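PDB 5G4I: phospholyase from Arthrobacter aurescens, which acts as a pyridoxal-phosphate-dependent phospholyase, a lyase built on a class III transaminase-like fold. Local coordinates for residues R22-I27 and S31-R36; N71-D76 and L326-Q331. One frame throughout, in Å; residues are numbered along the deposited sequence.

Contact 1: R22-I27 and S31-R36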
loop_
_atom_site.group_PDB
_atom_site.type_symbol
_atom_site.label_atom_id
_atom_site.label_comp_id
_atom_site.label_asym_id
_atom_site.label_seq_id
_atom_site.Cartn_x
_atom_site.Cartn_y
_atom_site.Cartn_z
ATOM N N ARG A 22 -2.734 12.783 23.175
ATOM C CA ARG A 22 -3.729 12.800 22.083
ATOM C C ARG A 22 -3.407 11.669 21.039
ATOM O O ARG A 22 -4.327 10.978 20.552
ATOM C CB ARG A 22 -3.856 14.108 21.400
ATOM C CG ARG A 22 -4.481 15.218 22.321
ATOM C CD ARG A 22 -4.337 16.608 21.772
ATOM N NE ARG A 22 -4.849 16.740 20.393
ATOM C CZ ARG A 22 -4.384 17.603 19.468
ATOM N NH1 ARG A 22 -3.394 18.510 19.727
ATOM N NH2 ARG A 22 -4.920 17.575 18.253
ATOM N N ARG A 23 -2.125 11.477 20.782
ATOM C CA ARG A 23 -1.668 10.329 19.958
ATOM C C ARG A 23 -2.007 8.998 20.515
ATOM O O ARG A 23 -2.552 8.069 19.848
ATOM C CB ARG A 23 -0.151 10.476 19.710
ATOM C CG ARG A 23 0.446 9.317 18.894
ATOM C CD ARG A 23 1.916 9.418 18.888
ATOM N NE ARG A 23 2.613 8.237 18.311
ATOM C CZ ARG A 23 3.374 8.220 17.166
ATOM N NH1 ARG A 23 3.468 9.306 16.400
ATOM N NH2 ARG A 23 4.020 7.053 16.851
ATOM N N TYR A 24 -1.709 8.789 21.793
ATOM C CA TYR A 24 -1.943 7.494 22.411
ATOM C C TYR A 24 -3.439 7.135 22.472
ATOM O O TYR A 24 -3.786 5.948 22.436
ATOM C CB TYR A 24 -1.300 7.457 23.824
ATOM C CG TYR A 24 0.185 7.354 23.909
ATOM C CD1 TYR A 24 1.022 7.226 22.785
ATOM C CD2 TYR A 24 0.832 7.449 25.156
ATOM C CE1 TYR A 24 2.424 7.144 22.883
ATOM C CE2 TYR A 24 2.226 7.390 25.234
ATOM C CZ TYR A 24 3.008 7.178 24.116
ATOM O OH TYR A 24 4.430 7.116 24.198
ATOM N N ALA A 25 -4.325 8.149 22.520
ATOM C CA ALA A 25 -5.756 7.966 22.543
ATOM C C ALA A 25 -6.386 7.674 21.177
ATOM O O ALA A 25 -7.602 7.440 21.078
ATOM C CB ALA A 25 -6.452 9.202 23.156
ATOM N N THR A 26 -5.573 7.721 20.088
ATOM C CA THR A 26 -6.134 7.587 18.721
ATOM C C THR A 26 -5.400 6.487 17.921
ATOM O O THR A 26 -6.027 5.439 17.555
ATOM C CB THR A 26 -6.061 8.948 17.952
ATOM O OG1 THR A 26 -4.740 9.537 18.000
ATOM C CG2 THR A 26 -7.107 9.984 18.451
ATOM N N ILE A 27 -4.116 6.663 17.694
ATOM C CA ILE A 27 -3.322 5.615 17.007
ATOM C C ILE A 27 -2.572 4.680 17.976
ATOM O O ILE A 27 -1.964 3.678 17.570
ATOM C CB ILE A 27 -2.355 6.195 15.975
ATOM C CG1 ILE A 27 -1.341 7.088 16.601
ATOM C CG2 ILE A 27 -3.130 6.889 14.856
ATOM C CD1 ILE A 27 -0.164 7.479 15.628
ATOM N N SER A 31 2.610 2.101 18.466
ATOM C CA SER A 31 3.228 2.586 17.201
ATOM C C SER A 31 4.540 3.310 17.553
ATOM O O SER A 31 4.553 4.190 18.469
ATOM C CB SER A 31 2.262 3.467 16.467
ATOM O OG SER A 31 2.765 3.828 15.170
ATOM N N PRO A 32 5.670 2.906 16.989
ATOM C CA PRO A 32 6.952 3.291 17.604
ATOM C C PRO A 32 7.306 4.805 17.550
ATOM O O PRO A 32 6.950 5.515 16.552
ATOM C CB PRO A 32 8.001 2.444 16.794
ATOM C CG PRO A 32 7.260 2.115 15.487
ATOM C CD PRO A 32 5.848 1.904 15.904
ATOM N N LEU A 33 8.045 5.272 18.566
ATOM C CA LEU A 33 8.631 6.599 18.614
ATOM C C LEU A 33 10.101 6.522 18.977
ATOM O O LEU A 33 10.511 5.720 19.866
ATOM C CB LEU A 33 7.955 7.492 19.698
ATOM C CG LEU A 33 6.528 7.950 19.381
ATOM C CD1 LEU A 33 5.784 8.504 20.608
ATOM C CD2 LEU A 33 6.606 9.056 18.295
ATOM N N PHE A 34 10.966 7.315 18.317
ATOM C CA PHE A 34 12.361 7.396 18.705
ATOM C C PHE A 34 12.612 8.194 19.967
ATOM O O PHE A 34 11.843 9.107 20.299
ATOM C CB PHE A 34 13.235 8.066 17.566
ATOM C CG PHE A 34 13.362 7.271 16.261
ATOM C CD1 PHE A 34 13.358 5.891 16.189
ATOM C CD2 PHE A 34 13.409 7.982 15.086
ATOM C CE1 PHE A 34 13.454 5.211 14.921
ATOM C CE2 PHE A 34 13.621 7.296 13.837
ATOM C CZ PHE A 34 13.595 5.939 13.753
ATOM N N TYR A 35 13.685 7.796 20.669
ATOM C CA TYR A 35 14.294 8.544 21.845
ATOM C C TYR A 35 13.541 8.385 23.175
ATOM O O TYR A 35 12.361 8.022 23.223
ATOM C CB TYR A 35 14.502 10.025 21.566
ATOM C CG TYR A 35 15.416 10.344 20.356
ATOM C CD1 TYR A 35 16.794 10.038 20.399
ATOM C CD2 TYR A 35 14.918 10.890 19.202
ATOM C CE1 TYR A 35 17.646 10.303 19.286
ATOM C CE2 TYR A 35 15.725 11.131 18.093
ATOM C CZ TYR A 35 17.089 10.850 18.151
ATOM O OH TYR A 35 17.942 11.085 17.050
ATOM N N ARG A 36 14.280 8.606 24.259
ATOM C CA ARG A 36 13.614 8.537 25.587
ATOM C C ARG A 36 12.486 9.529 25.714
ATOM O O ARG A 36 11.416 9.159 26.283
ATOM C CB ARG A 36 14.698 8.782 26.710
HETATM O O HOH W 1 5.178 5.089 14.498
HETATM O O HOH W 2 2.505 5.771 19.722
HETATM O O HOH W 3 -0.300 1.777 18.845
#
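R23 of helix 19-24 reaches to the backbone of S31-R36, closing the N-terminal turn that precedes strand 41-45 in this class III transaminase fold. The packed part is a sandwich. L33 CD2 lies over the centre of the guanidinium, 3.5 Å from R23 CZ, and I27 CD1 sits on the opposite face, 3.8 Å above the plane, so two methyls on opposite faces restrict its tilt. With CG anti to the backbone N (chi1 178°) and the chain extended to NE, the arginine spans the gap between the segments. Its NH1 donates a hydrogen bond to T89 O of the second subunit, and T89 also packs on L33, placing this layer at the dimer interface. The other methyl, L33 CD1, stands 4.1 Å from Y24 OH.

The polar side is looser and hydrated. R23 NH2 makes one weak hydrogen bond to S31 O, 3.3 Å long at 157°. A water in the guanidinium plane accepts from R23 NE and donates to S31 O. A second water donates to P32 O and also bonds S31 OG. Where the backbones come nearest, a third water bridges the turn, accepting from S31 N and donating to I27 O at 2.8 Å.

Contact 2: N71-D76 and L326-Q331; sequences NPAVAD and LRYMDQ
An N-capped helix start packs here against the last turns of another helix: N71 caps helix 72-82, and Y328 projects from the C-terminal part of helix 316-331, both within the class III aminotransferase fold. The cap is defined by N71 OD1, which accepts from V74 N at 3.1 Å with an N-H...O angle of 162°; the donor is tilted from the carbonyl plane. The other end of the same amide meets the tyrosine. N71 ND2 stands 3.4 Å above the centre of the Y328 ring, and the amide and ring planes are 86° apart, so the amide presents its nitrogen end-on to the ring face. Y328 turns its ring to N71 with CG anti to the backbone N (chi1 -169°). Since N71 ND2 also donates to V67 O, and V67 touches Y328 as well, both ends of the amide have hydrogen-bonding partners, which fixes its flip. An alanine in place of Y328 would probably uncover the nitrogen side of the capping amide and open a gap between the two helices. Contact beyond the amide is slight, in keeping with only 119 Å² buried: A73 CB approaches the ring obliquely, 4.5 Å from Y328 CD2.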
loop_
_atom_site.group_PDB
_atom_site.type_symbol
_atom_site.label_atom_id
_atom_site.label_comp_id
_atom_site.label_asym_id
_atom_site.label_seq_id
_atom_site.Cartn_x
_atom_site.Cartn_y
_atom_site.Cartn_z
ATOM N N ASN A 71 11.699 19.946 -0.472
ATOM C CA ASN A 71 12.244 20.201 -1.772
ATOM C C ASN A 71 11.176 20.883 -2.650
ATOM O O ASN A 71 10.058 20.327 -2.895
ATOM C CB ASN A 71 12.729 18.880 -2.452
ATOM C CG ASN A 71 13.339 19.106 -3.805
ATOM O OD1 ASN A 71 12.629 19.558 -4.767
ATOM N ND2 ASN A 71 14.656 18.795 -3.936
ATOM N N PRO A 72 11.493 22.085 -3.180
ATOM C CA PRO A 72 10.437 22.808 -3.889
ATOM C C PRO A 72 10.117 22.346 -5.275
ATOM O O PRO A 72 8.961 22.557 -5.747
ATOM C CB PRO A 72 10.921 24.287 -3.852
ATOM C CG PRO A 72 12.419 24.181 -3.713
ATOM C CD PRO A 72 12.685 22.922 -2.893
ATOM N N ALA A 73 11.063 21.744 -5.968
ATOM C CA ALA A 73 10.731 21.149 -7.268
ATOM C C ALA A 73 9.752 19.994 -7.149
ATOM O O ALA A 73 8.816 19.817 -8.009
ATOM C CB ALA A 73 11.974 20.629 -7.938
ATOM N N VAL A 74 9.914 19.151 -6.115
ATOM C CA VAL A 74 8.932 18.089 -5.909
ATOM C C VAL A 74 7.541 18.619 -5.517
ATOM O O VAL A 74 6.523 18.226 -6.055
ATOM C CB VAL A 74 9.437 17.033 -4.835
ATOM C CG1 VAL A 74 8.396 15.950 -4.606
ATOM C CG2 VAL A 74 10.742 16.389 -5.290
ATOM N N ALA A 75 7.522 19.610 -4.632
ATOM C CA ALA A 75 6.265 20.192 -4.201
ATOM C C ALA A 75 5.507 20.838 -5.390
ATOM O O ALA A 75 4.293 20.635 -5.546
ATOM C CB ALA A 75 6.503 21.263 -3.142
ATOM N N ASP A 76 6.239 21.598 -6.228
ATOM C CA ASP A 76 5.636 22.262 -7.393
ATOM C C ASP A 76 5.082 21.236 -8.382
ATOM O O ASP A 76 3.967 21.389 -8.973
ATOM C CB ASP A 76 6.669 23.179 -8.079
ATOM C CG ASP A 76 6.954 24.393 -7.272
ATOM O OD1 ASP A 76 6.258 24.774 -6.310
ATOM O OD2 ASP A 76 7.932 25.054 -7.601
ATOM N N LEU A 326 13.659 11.811 -9.701
ATOM C CA LEU A 326 14.704 11.405 -10.613
ATOM C C LEU A 326 15.346 12.577 -11.340
ATOM O O LEU A 326 16.583 12.641 -11.468
ATOM C CB LEU A 326 14.162 10.401 -11.652
ATOM C CG LEU A 326 13.848 8.956 -11.225
ATOM C CD1 LEU A 326 13.147 8.166 -12.370
ATOM C CD2 LEU A 326 15.083 8.252 -10.704
ATOM N N ARG A 327 14.522 13.555 -11.752
ATOM C CA ARG A 327 15.065 14.729 -12.462
ATOM C C ARG A 327 16.044 15.506 -11.536
ATOM O O ARG A 327 17.115 15.968 -11.956
ATOM C CB ARG A 327 13.974 15.641 -13.018
ATOM C CG ARG A 327 14.620 16.895 -13.607
ATOM N N TYR A 328 15.652 15.741 -10.264
ATOM C CA TYR A 328 16.482 16.459 -9.339
ATOM C C TYR A 328 17.756 15.772 -9.013
ATOM O O TYR A 328 18.884 16.357 -9.062
ATOM C CB TYR A 328 15.704 16.843 -8.035
ATOM C CG TYR A 328 16.419 17.795 -7.148
ATOM C CD1 TYR A 328 17.349 17.364 -6.169
ATOM C CD2 TYR A 328 16.128 19.177 -7.237
ATOM C CE1 TYR A 328 18.022 18.290 -5.392
ATOM C CE2 TYR A 328 16.820 20.086 -6.447
ATOM C CZ TYR A 328 17.734 19.617 -5.543
ATOM O OH TYR A 328 18.455 20.513 -4.685
ATOM N N MET A 329 17.678 14.442 -8.768
ATOM C CA MET A 329 18.930 13.726 -8.481
ATOM C C MET A 329 19.907 13.727 -9.691
ATOM O O MET A 329 21.137 13.775 -9.489
ATOM C CB MET A 329 18.694 12.254 -7.828
ATOM C CG MET A 329 18.251 11.266 -8.779
ATOM S SD MET A 329 18.295 9.612 -7.844
ATOM C CE MET A 329 20.017 9.207 -7.915
ATOM N N ASP A 330 19.332 13.638 -10.925
ATOM C CA ASP A 330 20.156 13.700 -12.143
ATOM C C ASP A 330 20.796 15.115 -12.226
ATOM O O ASP A 330 22.034 15.224 -12.481
ATOM C CB ASP A 330 19.313 13.349 -13.382
ATOM C CG ASP A 330 18.974 11.823 -13.525
ATOM O OD1 ASP A 330 19.462 10.977 -12.807
ATOM O OD2 ASP A 330 18.101 11.584 -14.451
ATOM N N GLN A 331 19.971 16.177 -12.187
ATOM C CA GLN A 331 20.483 17.570 -12.395
ATOM C C GLN A 331 21.530 17.955 -11.417
ATOM O O GLN A 331 22.524 18.651 -11.769
ATOM C CB GLN A 331 19.302 18.536 -12.238
ATOM C CG GLN A 331 18.367 18.532 -13.456
ATOM C CD GLN A 331 17.148 19.469 -13.270
ATOM O OE1 GLN A 331 16.421 19.729 -14.228
ATOM N NE2 GLN A 331 16.910 19.954 -12.024
#

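How the contacts relate
From the N terminus, contact 1 comes first: only three residues separate 22-27 from 31-36, so it closes a short local turn between helix 19-24 and the lead into strand 41-45. The chain then passes through three strands of the first sheet, 41-45, 48-51 and 56-59, before contact 2 opens at 71-76; the other four come after it has closed. That contact closes some 250 residues later at 326-331, enclosing the whole second sheet and the helices between. The two are in series, neither nested nor crossed. The centres of contact 1 and contact 2 lie about 32 Å apart. Both contacts touch the second subunit, contact 1 widely and contact 2 through A75 and D76 of 71-76.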